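Local coordinates for glycosyl hydrolase family 61, 2 protein (Heterobasidion irregulare TC 32-1, PDB 5NNS) that cleaves crystalline and amorphous polysaccharides oxidatively at a copper centre, attacking scissile glycosidic bonds to give C1-oxidised products, at residues V189-P192 / G193-M197. Sequence-based numbering, arbitrary orientation.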
loop_
_atom_site.group_PDB
_atom_site.type_symbol
_atom_site.label_atom_id
_atom_site.label_comp_id
_atom_site.label_asym_id
_atom_site.label_seq_id
_atom_site.Cartn_x
_atom_site.Cartn_y
_atom_site.Cartn_z
ATOM N N VAL A 189 6.322 -8.203 8.759
ATOM C CA VAL A 189 5.718 -7.412 9.835
ATOM C C VAL A 189 4.198 -7.573 9.845
ATOM O O VAL A 189 3.610 -8.145 8.927
ATOM C CB VAL A 189 6.089 -5.907 9.728
ATOM C CG1 VAL A 189 7.598 -5.728 9.833
ATOM C CG2 VAL A 189 5.561 -5.286 8.436
ATOM N N LYS A 190 3.581 -7.058 10.898
ATOM C CA LYS A 190 2.134 -7.032 11.046
ATOM C C LYS A 190 1.629 -5.609 10.841
ATOM O O LYS A 190 2.376 -4.633 11.014
ATOM C CB LYS A 190 1.744 -7.503 12.446
ATOM C CG LYS A 190 2.236 -8.900 12.830
ATOM C CD LYS A 190 1.376 -10.022 12.255
ATOM C CE LYS A 190 1.293 -11.194 13.232
ATOM N NZ LYS A 190 0.890 -12.488 12.591
ATOM N N LEU A 191 0.351 -5.507 10.486
ATOM C CA LEU A 191 -0.326 -4.226 10.293
ATOM C C LEU A 191 -1.703 -4.254 10.964
ATOM O O LEU A 191 -2.605 -4.909 10.437
ATOM C CB LEU A 191 -0.472 -3.930 8.796
ATOM C CG LEU A 191 0.847 -3.609 8.077
ATOM C CD1 LEU A 191 0.641 -3.617 6.571
ATOM C CD2 LEU A 191 1.425 -2.272 8.544
ATOM N N PRO A 192 -1.891 -3.582 12.110
ATOM C CA PRO A 192 -0.866 -2.793 12.817
ATOM C C PRO A 192 0.234 -3.634 13.474
ATOM O O PRO A 192 0.113 -4.860 13.581
ATOM C CB PRO A 192 -1.680 -2.081 13.904
ATOM C CG PRO A 192 -2.779 -3.051 14.215
ATOM C CD PRO A 192 -3.145 -3.665 12.885
ATOM N N GLY A 193 1.283 -2.951 13.923
ATOM C CA GLY A 193 2.459 -3.577 14.531
ATOM C C GLY A 193 3.742 -3.001 13.968
ATOM O O GLY A 193 4.688 -2.743 14.711
ATOM N N ALA A 194 3.765 -2.797 12.650
ATOM C CA ALA A 194 4.949 -2.295 11.936
ATOM C C ALA A 194 5.303 -0.854 12.270
ATOM O O ALA A 194 6.482 -0.499 12.277
ATOM C CB ALA A 194 4.742 -2.418 10.432
ATOM N N TYR A 195 4.274 -0.033 12.508
ATOM C CA TYR A 195 4.427 1.411 12.680
ATOM C C TYR A 195 4.102 1.829 14.105
ATOM O O TYR A 195 3.316 1.174 14.784
ATOM C CB TYR A 195 3.480 2.169 11.735
ATOM C CG TYR A 195 3.610 1.849 10.250
ATOM C CD1 TYR A 195 4.856 1.669 9.642
ATOM C CD2 TYR A 195 2.473 1.769 9.436
ATOM C CE1 TYR A 195 4.953 1.390 8.281
ATOM C CE2 TYR A 195 2.568 1.495 8.077
ATOM C CZ TYR A 195 3.807 1.307 7.502
ATOM O OH TYR A 195 3.900 1.028 6.152
ATOM N N SER A 196 4.703 2.928 14.546
ATOM C CA SER A 196 4.300 3.591 15.786
ATOM C C SER A 196 4.734 5.049 15.786
ATOM O O SER A 196 5.548 5.467 14.961
ATOM C CB SER A 196 4.869 2.879 17.019
ATOM O OG SER A 196 6.238 3.179 17.224
ATOM N N MET A 197 4.209 5.800 16.752
ATOM C CA MET A 197 4.564 7.211 16.925
ATOM C C MET A 197 5.985 7.471 17.448
ATOM O O MET A 197 6.362 8.629 17.598
ATOM C CB MET A 197 3.526 7.912 17.814
ATOM C CG MET A 197 2.139 8.026 17.180
ATOM S SD MET A 197 2.069 9.043 15.685
ATOM C CE MET A 197 2.146 10.691 16.393
#
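A single backbone hydrogen bond, A194 N to K190 O at 2.8 Å, closes the tight bend that runs from K190 through L191, P192 and G193. The bond is bent, with an N-H...O angle of 132°. Two features of the backbone turn the chain here: a cis peptide bond between L191 and P192, and the positive phi of G193 (134°), a backbone conformation accessible chiefly to glycine.

Apolar contacts gather on the methyl group of A194, which the bend presents to the residues before it. V189 CG1 lies anti to the carbonyl carbon, which puts CG2 between the backbone N and that carbon, 3.6 Å from A194 CB. L191 CD2 reaches the same methyl at 3.8 Å and also meets Y195 CE2 at 4.0 Å, an oblique approach to the ring. A194 CB itself sits 4.2 Å above one face of Y195, displaced toward the rim.

The bend is tied to the sheet beneath it. L191 and Y195 both touch R152 of strand 147-157, the Y195 hydroxyl is hydrogen-bonded to E154 OE1, and its ring meets that of F166 with the planes about 20° apart. V189 pairs through its backbone with W106. This is an alpha-turn, its K190 C=O bonded to the A194 N-H, with a cis-proline inside it, packing the long loop after strand 165-176 onto the beta-sandwich core of the AA9 fold.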